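Local coordinates for SWD1-like protein (Myceliophthora thermophila, PDB 6E29) that probably serves as a WD-repeat subunit of the COMPASS histone H3 methyltransferase complex, seen here as its beta-propeller domain, at residues B[176-181]-B[219-224]; B[195-200]-B[211-216]; B[239-244]-B[263-268]; B[243-248]-B[257-262]. All coordinates share one frame; numbering follows the deposited sequence.

Interaction 1. Residues B[176-181]-B[219-224]; sequences TTAIVY and TTLRLT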
loop_
_atom_site.group_PDB
_atom_site.type_symbol
_atom_site.label_atom_id
_atom_site.label_comp_id
_atom_site.label_asym_id
_atom_site.label_seq_id
_atom_site.Cartn_x
_atom_site.Cartn_y
_atom_site.Cartn_z
ATOM N N THR B 176 -4.837 -8.333 -9.984
ATOM C CA THR B 176 -4.563 -7.890 -8.632
ATOM C C THR B 176 -3.795 -6.565 -8.635
ATOM O O THR B 176 -2.764 -6.426 -9.304
ATOM C CB THR B 176 -3.764 -8.968 -7.907
ATOM O OG1 THR B 176 -4.564 -10.155 -7.779
ATOM C CG2 THR B 176 -3.287 -8.502 -6.551
ATOM N N THR B 177 -4.269 -5.604 -7.836
ATOM C CA THR B 177 -3.788 -4.233 -7.935
ATOM C C THR B 177 -3.183 -3.749 -6.644
ATOM O O THR B 177 -2.570 -2.672 -6.644
ATOM C CB THR B 177 -4.930 -3.289 -8.314
ATOM O OG1 THR B 177 -6.058 -3.630 -7.493
ATOM C CG2 THR B 177 -5.256 -3.428 -9.803
ATOM N N ALA B 178 -3.297 -4.513 -5.570
ATOM C CA ALA B 178 -2.801 -4.077 -4.275
ATOM C C ALA B 178 -2.667 -5.333 -3.453
ATOM O O ALA B 178 -3.495 -6.229 -3.578
ATOM C CB ALA B 178 -3.751 -3.084 -3.551
ATOM N N ILE B 179 -1.646 -5.406 -2.614
ATOM C CA ILE B 179 -1.509 -6.607 -1.799
ATOM C C ILE B 179 -0.736 -6.268 -0.539
ATOM O O ILE B 179 0.212 -5.482 -0.586
ATOM C CB ILE B 179 -0.805 -7.715 -2.610
ATOM C CG1 ILE B 179 -0.911 -9.053 -1.868
ATOM C CG2 ILE B 179 0.666 -7.278 -2.980
ATOM C CD1 ILE B 179 -0.435 -10.240 -2.704
ATOM N N VAL B 180 -1.142 -6.856 0.590
ATOM C CA VAL B 180 -0.433 -6.650 1.860
ATOM C C VAL B 180 -0.384 -7.978 2.599
ATOM O O VAL B 180 -1.228 -8.850 2.397
ATOM C CB VAL B 180 -1.101 -5.587 2.779
ATOM C CG1 VAL B 180 -1.051 -4.228 2.150
ATOM C CG2 VAL B 180 -2.552 -5.938 3.104
ATOM N N TYR B 181 0.575 -8.118 3.526
ATOM C CA TYR B 181 0.561 -9.317 4.374
ATOM C C TYR B 181 -0.313 -9.050 5.591
ATOM O O TYR B 181 -0.345 -7.918 6.104
ATOM C CB TYR B 181 1.991 -9.621 4.899
ATOM C CG TYR B 181 2.972 -10.175 3.894
ATOM C CD1 TYR B 181 3.726 -9.334 3.084
ATOM C CD2 TYR B 181 3.197 -11.573 3.814
ATOM C CE1 TYR B 181 4.655 -9.842 2.179
ATOM C CE2 TYR B 181 4.154 -12.115 2.916
ATOM C CZ TYR B 181 4.864 -11.239 2.112
ATOM O OH TYR B 181 5.790 -11.724 1.251
ATOM N N THR B 219 -7.416 0.314 -5.077
ATOM C CA THR B 219 -6.117 0.949 -5.312
ATOM C C THR B 219 -5.171 0.912 -4.121
ATOM O O THR B 219 -3.952 0.903 -4.314
ATOM C CB THR B 219 -6.289 2.409 -5.779
ATOM O OG1 THR B 219 -7.171 3.101 -4.902
ATOM C CG2 THR B 219 -6.872 2.430 -7.181
ATOM N N THR B 220 -5.684 0.820 -2.915
ATOM C CA THR B 220 -4.848 0.796 -1.732
ATOM C C THR B 220 -5.448 -0.134 -0.710
ATOM O O THR B 220 -6.661 -0.108 -0.470
ATOM C CB THR B 220 -4.730 2.200 -1.083
ATOM O OG1 THR B 220 -3.901 3.015 -1.899
ATOM C CG2 THR B 220 -4.169 2.114 0.348
ATOM N N LEU B 221 -4.573 -0.924 -0.087
ATOM C CA LEU B 221 -4.879 -1.670 1.129
ATOM C C LEU B 221 -3.849 -1.333 2.211
ATOM O O LEU B 221 -2.639 -1.290 1.927
ATOM C CB LEU B 221 -4.810 -3.154 0.886
ATOM C CG LEU B 221 -5.794 -3.734 -0.117
ATOM C CD1 LEU B 221 -5.453 -5.216 -0.352
ATOM C CD2 LEU B 221 -7.196 -3.534 0.406
ATOM N N ARG B 222 -4.318 -1.167 3.449
ATOM C CA ARG B 222 -3.405 -0.931 4.580
ATOM C C ARG B 222 -3.991 -1.530 5.851
ATOM O O ARG B 222 -5.196 -1.446 6.091
ATOM C CB ARG B 222 -3.191 0.606 4.748
ATOM C CG ARG B 222 -2.156 0.986 5.761
ATOM C CD ARG B 222 -0.761 0.427 5.420
ATOM N NE ARG B 222 -0.182 0.871 4.138
ATOM C CZ ARG B 222 0.555 1.980 3.978
ATOM N NH1 ARG B 222 0.755 2.838 5.001
ATOM N NH2 ARG B 222 1.063 2.264 2.779
ATOM N N LEU B 223 -3.155 -2.162 6.644
ATOM C CA LEU B 223 -3.589 -2.726 7.908
ATOM C C LEU B 223 -3.175 -1.806 9.043
ATOM O O LEU B 223 -2.203 -1.065 8.918
ATOM C CB LEU B 223 -2.935 -4.102 8.119
ATOM C CG LEU B 223 -3.621 -5.203 7.352
ATOM C CD1 LEU B 223 -2.761 -6.463 7.412
ATOM C CD2 LEU B 223 -5.008 -5.408 7.944
ATOM N N THR B 224 -3.917 -1.870 10.154
ATOM C CA THR B 224 -3.442 -1.282 11.405
ATOM C C THR B 224 -2.267 -2.096 11.955
ATOM O O THR B 224 -1.999 -3.221 11.542
ATOM C CB THR B 224 -4.542 -1.216 12.472
ATOM O OG1 THR B 224 -5.139 -2.504 12.700
ATOM C CG2 THR B 224 -5.627 -0.216 12.075
HETATM O O HOH W 1 -2.153 -0.037 -5.924
#

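Interaction 2. Residues B[195-200]-B[211-216]; sequences GRLNII and EKIASG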
loop_
_atom_site.group_PDB
_atom_site.type_symbol
_atom_site.label_atom_id
_atom_site.label_comp_id
_atom_site.label_asym_id
_atom_site.label_seq_id
_atom_site.Cartn_x
_atom_site.Cartn_y
_atom_site.Cartn_z
ATOM N N GLY B 195 -12.960 -5.112 -7.747
ATOM C CA GLY B 195 -13.410 -4.693 -6.428
ATOM C C GLY B 195 -13.508 -5.824 -5.422
ATOM O O GLY B 195 -14.241 -5.711 -4.425
ATOM N N ARG B 196 -12.748 -6.900 -5.626
ATOM C CA ARG B 196 -12.769 -8.005 -4.690
ATOM C C ARG B 196 -11.572 -7.931 -3.754
ATOM O O ARG B 196 -10.514 -7.429 -4.120
ATOM C CB ARG B 196 -12.766 -9.373 -5.380
ATOM C CG ARG B 196 -13.934 -9.509 -6.401
ATOM C CD ARG B 196 -13.994 -10.935 -6.886
ATOM N NE ARG B 196 -14.521 -11.824 -5.857
ATOM C CZ ARG B 196 -15.824 -11.942 -5.602
ATOM N NH1 ARG B 196 -16.702 -11.230 -6.308
ATOM N NH2 ARG B 196 -16.249 -12.747 -4.635
ATOM N N LEU B 197 -11.791 -8.382 -2.516
ATOM C CA LEU B 197 -10.712 -8.633 -1.553
ATOM C C LEU B 197 -10.506 -10.152 -1.480
ATOM O O LEU B 197 -11.433 -10.888 -1.132
ATOM C CB LEU B 197 -11.074 -8.031 -0.193
ATOM C CG LEU B 197 -10.000 -7.836 0.909
ATOM C CD1 LEU B 197 -9.639 -9.148 1.562
ATOM C CD2 LEU B 197 -8.750 -7.180 0.327
ATOM N N ASN B 198 -9.310 -10.610 -1.865
ATOM C CA ASN B 198 -8.894 -12.008 -1.804
ATOM C C ASN B 198 -8.060 -12.214 -0.560
ATOM O O ASN B 198 -7.187 -11.398 -0.281
ATOM C CB ASN B 198 -7.976 -12.387 -2.984
ATOM C CG ASN B 198 -8.692 -12.387 -4.293
ATOM O OD1 ASN B 198 -9.901 -12.519 -4.304
ATOM N ND2 ASN B 198 -7.952 -12.257 -5.394
ATOM N N ILE B 199 -8.280 -13.327 0.135
ATOM C CA ILE B 199 -7.392 -13.750 1.213
ATOM C C ILE B 199 -6.654 -14.961 0.684
ATOM O O ILE B 199 -7.289 -15.917 0.224
ATOM C CB ILE B 199 -8.148 -14.112 2.502
ATOM C CG1 ILE B 199 -8.984 -12.938 2.998
ATOM C CG2 ILE B 199 -7.139 -14.474 3.619
ATOM C CD1 ILE B 199 -9.757 -13.213 4.295
ATOM N N ILE B 200 -5.328 -14.895 0.688
ATOM C CA ILE B 200 -4.451 -15.912 0.105
ATOM C C ILE B 200 -3.633 -16.526 1.225
ATOM O O ILE B 200 -2.992 -15.799 1.990
ATOM C CB ILE B 200 -3.521 -15.292 -0.964
ATOM C CG1 ILE B 200 -4.352 -14.595 -2.032
ATOM C CG2 ILE B 200 -2.566 -16.361 -1.659
ATOM C CD1 ILE B 200 -3.502 -13.826 -3.058
ATOM N N GLU B 211 -14.327 -11.817 -1.560
ATOM C CA GLU B 211 -15.611 -11.132 -1.414
ATOM C C GLU B 211 -15.568 -9.811 -2.176
ATOM O O GLU B 211 -14.550 -9.107 -2.152
ATOM C CB GLU B 211 -15.928 -10.908 0.069
ATOM C CG GLU B 211 -17.115 -9.959 0.291
ATOM C CD GLU B 211 -17.435 -9.732 1.764
ATOM O OE1 GLU B 211 -18.577 -9.297 2.064
ATOM O OE2 GLU B 211 -16.541 -9.989 2.619
ATOM N N LYS B 212 -16.648 -9.482 -2.873
ATOM C CA LYS B 212 -16.692 -8.194 -3.569
ATOM C C LYS B 212 -17.012 -7.116 -2.547
ATOM O O LYS B 212 -18.121 -7.088 -2.008
ATOM C CB LYS B 212 -17.727 -8.199 -4.689
ATOM C CG LYS B 212 -17.942 -6.853 -5.313
ATOM C CD LYS B 212 -19.094 -6.797 -6.344
ATOM C CE LYS B 212 -18.599 -6.137 -7.587
ATOM N NZ LYS B 212 -17.446 -6.928 -8.087
ATOM N N ILE B 213 -16.056 -6.209 -2.288
ATOM C CA ILE B 213 -16.267 -5.150 -1.308
ATOM C C ILE B 213 -16.341 -3.758 -1.920
ATOM O O ILE B 213 -16.588 -2.797 -1.178
ATOM C CB ILE B 213 -15.166 -5.144 -0.229
ATOM C CG1 ILE B 213 -13.801 -4.974 -0.911
ATOM C CG2 ILE B 213 -15.288 -6.421 0.635
ATOM C CD1 ILE B 213 -12.633 -4.592 0.107
ATOM N N ALA B 214 -16.112 -3.602 -3.218
ATOM C CA ALA B 214 -16.162 -2.274 -3.809
ATOM C C ALA B 214 -16.723 -2.390 -5.217
ATOM O O ALA B 214 -16.797 -3.484 -5.809
ATOM C CB ALA B 214 -14.764 -1.615 -3.795
ATOM N N SER B 215 -17.121 -1.253 -5.775
ATOM C CA SER B 215 -17.620 -1.225 -7.143
ATOM C C SER B 215 -16.665 -0.544 -8.120
ATOM O O SER B 215 -17.106 -0.053 -9.161
ATOM C CB SER B 215 -18.983 -0.545 -7.200
ATOM O OG SER B 215 -19.947 -1.420 -6.661
ATOM N N GLY B 216 -15.377 -0.468 -7.798
ATOM C CA GLY B 216 -14.392 -0.216 -8.843
ATOM C C GLY B 216 -13.074 -0.921 -8.565
ATOM O O GLY B 216 -13.024 -1.877 -7.789
HETATM O O HOH W 2 -16.805 -9.937 -8.505
#

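Interaction 3. Residues B[239-244]-B[263-268]; sequences IRTFIV and HKFQDV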
loop_
_atom_site.group_PDB
_atom_site.type_symbol
_atom_site.label_atom_id
_atom_site.label_comp_id
_atom_site.label_asym_id
_atom_site.label_seq_id
_atom_site.Cartn_x
_atom_site.Cartn_y
_atom_site.Cartn_z
ATOM N N ILE B 239 -14.334 5.202 0.841
ATOM C CA ILE B 239 -13.277 4.609 1.650
ATOM C C ILE B 239 -13.942 3.694 2.667
ATOM O O ILE B 239 -15.033 4.001 3.177
ATOM C CB ILE B 239 -12.422 5.694 2.327
ATOM C CG1 ILE B 239 -11.814 6.616 1.281
ATOM C CG2 ILE B 239 -11.272 5.017 3.143
ATOM C CD1 ILE B 239 -11.251 7.993 1.886
ATOM N N ARG B 240 -13.325 2.535 2.922
ATOM C CA ARG B 240 -13.950 1.539 3.788
ATOM C C ARG B 240 -12.931 0.977 4.748
ATOM O O ARG B 240 -11.778 0.763 4.359
ATOM C CB ARG B 240 -14.494 0.356 2.989
ATOM C CG ARG B 240 -15.645 0.831 2.037
ATOM C CD ARG B 240 -16.032 -0.324 1.113
ATOM N NE ARG B 240 -17.142 -0.018 0.201
ATOM C CZ ARG B 240 -17.012 0.502 -1.011
ATOM N NH1 ARG B 240 -15.806 0.817 -1.510
ATOM N NH2 ARG B 240 -18.111 0.716 -1.743
ATOM N N THR B 241 -13.374 0.715 5.972
ATOM C CA THR B 241 -12.607 -0.061 6.933
ATOM C C THR B 241 -13.349 -1.356 7.213
ATOM O O THR B 241 -14.586 -1.399 7.208
ATOM C CB THR B 241 -12.375 0.699 8.221
ATOM O OG1 THR B 241 -13.630 1.193 8.735
ATOM C CG2 THR B 241 -11.397 1.885 7.936
ATOM N N PHE B 242 -12.588 -2.409 7.441
ATOM C CA PHE B 242 -13.155 -3.716 7.738
ATOM C C PHE B 242 -12.460 -4.324 8.934
ATOM O O PHE B 242 -11.276 -4.063 9.183
ATOM C CB PHE B 242 -13.005 -4.709 6.600
ATOM C CG PHE B 242 -13.654 -4.296 5.346
ATOM C CD1 PHE B 242 -14.878 -4.842 4.957
ATOM C CD2 PHE B 242 -13.007 -3.380 4.518
ATOM C CE1 PHE B 242 -15.472 -4.414 3.771
ATOM C CE2 PHE B 242 -13.578 -2.961 3.370
ATOM C CZ PHE B 242 -14.827 -3.501 2.977
ATOM N N ILE B 243 -13.203 -5.204 9.620
ATOM C CA ILE B 243 -12.704 -5.971 10.766
ATOM C C ILE B 243 -12.083 -7.255 10.240
ATOM O O ILE B 243 -12.777 -8.060 9.630
ATOM C CB ILE B 243 -13.842 -6.290 11.745
ATOM C CG1 ILE B 243 -14.607 -5.007 12.095
ATOM C CG2 ILE B 243 -13.286 -6.945 12.984
ATOM C CD1 ILE B 243 -13.701 -3.892 12.609
ATOM N N VAL B 244 -10.795 -7.453 10.469
ATOM C CA VAL B 244 -10.102 -8.570 9.799
ATOM C C VAL B 244 -10.391 -9.837 10.543
ATOM O O VAL B 244 -10.411 -9.835 11.790
ATOM C CB VAL B 244 -8.594 -8.275 9.721
ATOM C CG1 VAL B 244 -7.813 -9.525 9.378
ATOM C CG2 VAL B 244 -8.275 -7.161 8.699
ATOM N N HIS B 263 -16.731 0.982 8.784
ATOM C CA HIS B 263 -17.215 2.295 8.377
ATOM C C HIS B 263 -17.030 2.502 6.880
ATOM O O HIS B 263 -16.088 1.983 6.274
ATOM C CB HIS B 263 -16.475 3.443 9.096
ATOM C CG HIS B 263 -16.757 3.526 10.559
ATOM N ND1 HIS B 263 -18.022 3.658 11.070
ATOM C CD2 HIS B 263 -15.927 3.437 11.623
ATOM C CE1 HIS B 263 -17.965 3.679 12.389
ATOM N NE2 HIS B 263 -16.703 3.549 12.749
ATOM N N LYS B 264 -17.910 3.323 6.307
ATOM C CA LYS B 264 -17.749 3.916 4.977
ATOM C C LYS B 264 -17.453 5.393 5.171
ATOM O O LYS B 264 -18.147 6.064 5.950
ATOM C CB LYS B 264 -19.023 3.800 4.137
ATOM C CG LYS B 264 -19.268 2.460 3.472
ATOM C CD LYS B 264 -20.579 2.445 2.745
ATOM C CE LYS B 264 -21.723 2.698 3.695
ATOM N NZ LYS B 264 -23.005 2.729 2.910
ATOM N N PHE B 265 -16.480 5.919 4.439
ATOM C CA PHE B 265 -16.175 7.349 4.502
ATOM C C PHE B 265 -16.279 7.912 3.098
ATOM O O PHE B 265 -15.693 7.353 2.162
ATOM C CB PHE B 265 -14.781 7.616 5.051
ATOM C CG PHE B 265 -14.497 6.958 6.348
ATOM C CD1 PHE B 265 -14.879 7.552 7.531
ATOM C CD2 PHE B 265 -13.821 5.727 6.392
ATOM C CE1 PHE B 265 -14.605 6.927 8.750
ATOM C CE2 PHE B 265 -13.540 5.121 7.607
ATOM C CZ PHE B 265 -13.918 5.750 8.787
ATOM N N GLN B 266 -17.038 9.003 2.934
ATOM C CA GLN B 266 -17.320 9.475 1.583
ATOM C C GLN B 266 -17.832 10.906 1.670
ATOM O O GLN B 266 -18.132 11.409 2.753
ATOM C CB GLN B 266 -18.353 8.599 0.862
ATOM C CG GLN B 266 -19.695 8.607 1.507
ATOM C CD GLN B 266 -20.607 7.601 0.885
ATOM O OE1 GLN B 266 -20.701 7.498 -0.351
ATOM N NE2 GLN B 266 -21.269 6.814 1.727
ATOM N N ASP B 267 -17.911 11.560 0.515
ATOM C CA ASP B 267 -18.502 12.900 0.412
ATOM C C ASP B 267 -19.541 12.861 -0.709
ATOM O O ASP B 267 -19.198 13.033 -1.882
ATOM C CB ASP B 267 -17.432 13.976 0.163
ATOM C CG ASP B 267 -17.960 15.415 0.399
ATOM O OD1 ASP B 267 -17.280 16.261 1.038
ATOM O OD2 ASP B 267 -19.084 15.682 -0.028
ATOM N N VAL B 268 -20.813 12.648 -0.343
ATOM C CA VAL B 268 -21.860 12.405 -1.337
ATOM C C VAL B 268 -22.197 13.668 -2.124
ATOM O O VAL B 268 -22.481 13.591 -3.329
ATOM C CB VAL B 268 -23.122 11.816 -0.674
ATOM C CG1 VAL B 268 -22.924 10.333 -0.358
ATOM C CG2 VAL B 268 -23.505 12.614 0.578
#

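Interaction 4. Residues B[243-248]-B[257-262]; sequences IVPNLS and IQLPLE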
loop_
_atom_site.group_PDB
_atom_site.type_symbol
_atom_site.label_atom_id
_atom_site.label_comp_id
_atom_site.label_asym_id
_atom_site.label_seq_id
_atom_site.Cartn_x
_atom_site.Cartn_y
_atom_site.Cartn_z
ATOM N N ILE B 243 -13.203 -5.204 9.620
ATOM C CA ILE B 243 -12.704 -5.971 10.766
ATOM C C ILE B 243 -12.083 -7.255 10.240
ATOM O O ILE B 243 -12.777 -8.060 9.630
ATOM C CB ILE B 243 -13.842 -6.290 11.745
ATOM C CG1 ILE B 243 -14.607 -5.007 12.095
ATOM C CG2 ILE B 243 -13.286 -6.945 12.984
ATOM C CD1 ILE B 243 -13.701 -3.892 12.609
ATOM N N VAL B 244 -10.795 -7.453 10.469
ATOM C CA VAL B 244 -10.102 -8.570 9.799
ATOM C C VAL B 244 -10.391 -9.837 10.543
ATOM O O VAL B 244 -10.411 -9.835 11.790
ATOM C CB VAL B 244 -8.594 -8.275 9.721
ATOM C CG1 VAL B 244 -7.813 -9.525 9.378
ATOM C CG2 VAL B 244 -8.275 -7.161 8.699
ATOM N N PRO B 245 -10.676 -10.963 9.867
ATOM C CA PRO B 245 -11.024 -12.191 10.579
ATOM C C PRO B 245 -9.824 -12.806 11.281
ATOM O O PRO B 245 -8.650 -12.479 11.062
ATOM C CB PRO B 245 -11.558 -13.123 9.490
ATOM C CG PRO B 245 -10.856 -12.669 8.264
ATOM C CD PRO B 245 -10.773 -11.145 8.403
ATOM N N ASN B 246 -10.187 -13.704 12.185
ATOM C CA ASN B 246 -9.294 -14.575 12.926
ATOM C C ASN B 246 -8.682 -15.580 11.954
ATOM O O ASN B 246 -9.301 -16.602 11.636
ATOM C CB ASN B 246 -10.122 -15.270 14.005
ATOM C CG ASN B 246 -9.292 -15.801 15.143
ATOM O OD1 ASN B 246 -8.066 -15.612 15.187
ATOM N ND2 ASN B 246 -9.978 -16.431 16.127
ATOM N N LEU B 247 -7.481 -15.294 11.443
ATOM C CA LEU B 247 -6.878 -16.159 10.438
ATOM C C LEU B 247 -5.799 -17.047 11.035
ATOM O O LEU B 247 -5.976 -18.239 11.063
ATOM C CB LEU B 247 -6.280 -15.358 9.288
ATOM C CG LEU B 247 -7.371 -14.710 8.435
ATOM C CD1 LEU B 247 -6.704 -13.655 7.526
ATOM C CD2 LEU B 247 -8.202 -15.715 7.648
ATOM N N SER B 248 -4.705 -16.474 11.549
ATOM C CA SER B 248 -3.508 -17.231 11.925
ATOM C C SER B 248 -3.747 -18.291 13.009
ATOM O O SER B 248 -2.853 -19.100 13.313
ATOM C CB SER B 248 -2.405 -16.253 12.354
ATOM O OG SER B 248 -2.881 -15.310 13.303
ATOM N N ILE B 257 -15.641 -17.677 7.414
ATOM C CA ILE B 257 -14.806 -16.475 7.347
ATOM C C ILE B 257 -15.700 -15.328 6.936
ATOM O O ILE B 257 -16.432 -15.423 5.944
ATOM C CB ILE B 257 -13.628 -16.621 6.366
ATOM C CG1 ILE B 257 -12.523 -17.469 6.975
ATOM C CG2 ILE B 257 -13.027 -15.237 6.060
ATOM C CD1 ILE B 257 -11.279 -17.588 6.115
ATOM N N GLN B 258 -15.655 -14.252 7.700
ATOM C CA GLN B 258 -16.351 -13.034 7.333
ATOM C C GLN B 258 -15.381 -11.875 7.379
ATOM O O GLN B 258 -14.364 -11.916 8.078
ATOM C CB GLN B 258 -17.564 -12.783 8.238
ATOM C CG GLN B 258 -18.687 -13.808 7.971
ATOM C CD GLN B 258 -19.676 -13.915 9.116
ATOM O OE1 GLN B 258 -19.661 -13.092 10.044
ATOM N NE2 GLN B 258 -20.516 -14.965 9.086
ATOM N N LEU B 259 -15.704 -10.842 6.601
ATOM C CA LEU B 259 -14.916 -9.615 6.539
ATOM C C LEU B 259 -15.879 -8.444 6.722
ATOM O O LEU B 259 -16.238 -7.753 5.764
ATOM C CB LEU B 259 -14.144 -9.554 5.225
ATOM C CG LEU B 259 -13.135 -8.420 5.141
ATOM C CD1 LEU B 259 -12.118 -8.476 6.291
ATOM C CD2 LEU B 259 -12.462 -8.440 3.756
ATOM N N PRO B 260 -16.347 -8.220 7.940
ATOM C CA PRO B 260 -17.456 -7.278 8.118
ATOM C C PRO B 260 -17.021 -5.830 7.939
ATOM O O PRO B 260 -15.922 -5.410 8.328
ATOM C CB PRO B 260 -17.956 -7.583 9.539
ATOM C CG PRO B 260 -16.770 -8.198 10.222
ATOM C CD PRO B 260 -15.988 -8.934 9.182
ATOM N N LEU B 261 -17.868 -5.078 7.255
ATOM C CA LEU B 261 -17.605 -3.653 7.067
ATOM C C LEU B 261 -17.738 -2.909 8.392
ATOM O O LEU B 261 -18.723 -3.070 9.121
ATOM C CB LEU B 261 -18.589 -3.091 6.046
ATOM C CG LEU B 261 -18.575 -1.602 5.796
ATOM C CD1 LEU B 261 -17.314 -1.305 5.060
ATOM C CD2 LEU B 261 -19.825 -1.254 4.967
ATOM N N GLU B 262 -16.773 -2.055 8.685
ATOM C CA GLU B 262 -16.838 -1.214 9.873
ATOM C C GLU B 262 -17.439 0.155 9.548
ATOM O O GLU B 262 -18.544 0.467 9.986
ATOM C CB GLU B 262 -15.449 -1.057 10.485
ATOM C CG GLU B 262 -15.534 -0.266 11.813
ATOM C CD GLU B 262 -14.172 0.110 12.373
ATOM O OE1 GLU B 262 -13.888 -0.191 13.573
ATOM O OE2 GLU B 262 -13.413 0.707 11.583
#

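Interaction 1. Residues B[176-181]-B[219-224]
A178, V180 and L221 form the middle of a contact between the innermost strands of two successive blades of the WD-repeat beta-propeller. Strand 176-181 opens one four-stranded sheet and strand 218-223 opens the next. Over 176-181 and 219-223 the two run nearly parallel, 14° apart in direction, and their axes come within 6.1 Å, so side chains rather than backbone bonds bridge the gap. The apolar part centres on L221, which reaches in between A178 and V180. A178 CB meets L221 CG at 4.0 Å, and V180 CG1 lies 4.1 Å from L221 CB. With L221 CG set anti to its own carbonyl carbon (chi1 -63°), the branch is directed across at A178. Further along, V180 CG2 touches L223 CD1 at 4.3 Å.

Two methyl groups press on carbonyl oxygens. V180 CG1 sits 3.3 Å from L221 O, and L223 CD1 is tighter still at 3.1 Å from Y181 O. The polar part lies at the start of both strands, where each has a classic beta bulge: T177 and A178 face G191, while T219 and T220 face N233. The side chain of T177 joins the blades as well, through a hydrogen bond from OG1 to I218 O. Between the bulged strands, one water donates to both backbones, reaching T177 O at 2.8 Å and T219 O at 2.6 Å.

Interaction 2. Residues B[195-200]-B[211-216]
G195 O takes two backbone donors from the segment 211-216. I213 N approaches G195 O nearly along the C=O axis at 2.8 Å, while A214 N meets a lone pair of G195 O in the carbonyl plane at 3.1 Å. Both donors lie just past the end of strand 207-212, where the chain turns off. Next to them, L197 and E211 form an antiparallel hydrogen-bonded pair, with L197 N 2.9 Å from E211 O and E211 N returning a bond to L197 O. I213 holds its CG1 between the backbone N and the carbonyl carbon (chi1 58°), and its CD1 packs on L197 CB at 3.8 Å.

The bonds tie together the two outer strands of a propeller blade, the hairpin of 196-201 and 207-212. G195 stands where the first of these begins, with a positive phi (71°) that favours glycine. On the face that carries R196 and K212 the two side chains cross at about a right angle. One face of the R196 guanidinium covers the E211-K212 peptide link, tilted against it by roughly 30°, with K212 N 3.6 Å above the plane and toward the rim. A water at the edge of the group, in plane, accepts from R196 NH1 at 2.6 Å and from K212 NZ at 3.1 Å, and so sits between two like charges. Beyond this shell, S210 OG bonds R196 NE and K194 O receives K212 NZ.

Interaction 3. Residues B[239-244]-B[263-268]
I239 and F265 open the pairing of the two outermost strands of a propeller blade, 239-243 and 261-265, third and fourth in its antiparallel sheet. Over 239-243 and 263-265 their N-to-C directions are 164° apart, so antiparallel. I239 and F265 are a hydrogen-bonded pair: I239 N to F265 O is 2.9 Å, F265 N to I239 O is 2.7 Å, and both bonds are nearly straight. T241 N continues the series with a 3.0 Å bond to H263 O. The return bond differs, because H263 N goes to the side-chain oxygen T241 OG1 at 3.1 Å, while T241 O probably takes E262 N instead.

The side chains divide between the two faces. I239, T241 and F265 share the face toward the next blade, strands 274-279 and 285-290. I239 and F265 cross there at about a right angle, their CB atoms 4.1 Å apart. T241 CG2, anti to its carbonyl carbon, meets the edge of the F265 ring in plane, 3.9 Å from CE2, and W299 packs its own ring against F265. On the other face R240 CG and K264 CG pass at 4.2 Å. R240 NH2 leads off to a salt bridge with D236.

T241 OG1 has two partners, roughly at right angles: H263 N, through a bent bond, and the carboxylate oxygen E262 OE2. Since it accepts from the backbone amide, its own proton probably goes to the glutamate, which would fix the rotation of the hydroxyl and would hold the E262 carboxylate beside T241.

Interaction 4. Residues B[243-248]-B[257-262]
I243 N donates to P260 O at 3.0 Å, an almost straight bond (166° at the hydrogen) that meets the carbonyl nearly head-on. It closes the base of the loop joining the two outer strands of the blade; part of the loop between the segments is not modelled. Beyond this bond the chains are held by apolar side chains. The P260 ring lies against I243, CG 3.8 Å from I243 CB. L259 puts CD1 3.4 Å from I243 O, and the same methyl meets P245 CD at 3.7 Å. P245 also packs on Q258 O through its CB, at 3.4 Å, and its CG reaches I257 CG2 at 4.0 Å. Farther along the loop from the I243-P260 bond, L247 and I257 cross at about a right angle, with L247 CD2 3.9 Å from I257 CD1. On the strand side of that bond, I243 CD1 lies across the chain of E262. E262 CG stands anti to the backbone N (chi1 -175°), and the extended chain carries OE1 to a salt bridge with R301. The loop lies over the preceding blade, where L259 rests on L197 and E211 as well as on Y209, L247 covers I199, and F242 of strand 239-243 backs L259 from its own blade.

In the fold
The four contacts belong to two neighbouring propeller blades. Interaction 1 lies about 5 Å from the centre of the chain and joins the innermost strands of both; interactions 2, 3 and 4 lie about 15 to 19 Å out. Along the chain, interaction 2 is nested within the loop closed by interaction 1, and interactions 3 and 4 follow, sharing I243, V244 and strand 261-265. Centres are about 11 to 15 Å apart, yet every pair touches: L223 meets V244 within the second blade, while L221 with L197, I213 with F242 and L197 with L259 join the two blades. The blades thus meet from the inner strands to the outer loop, as expected of a closed propeller.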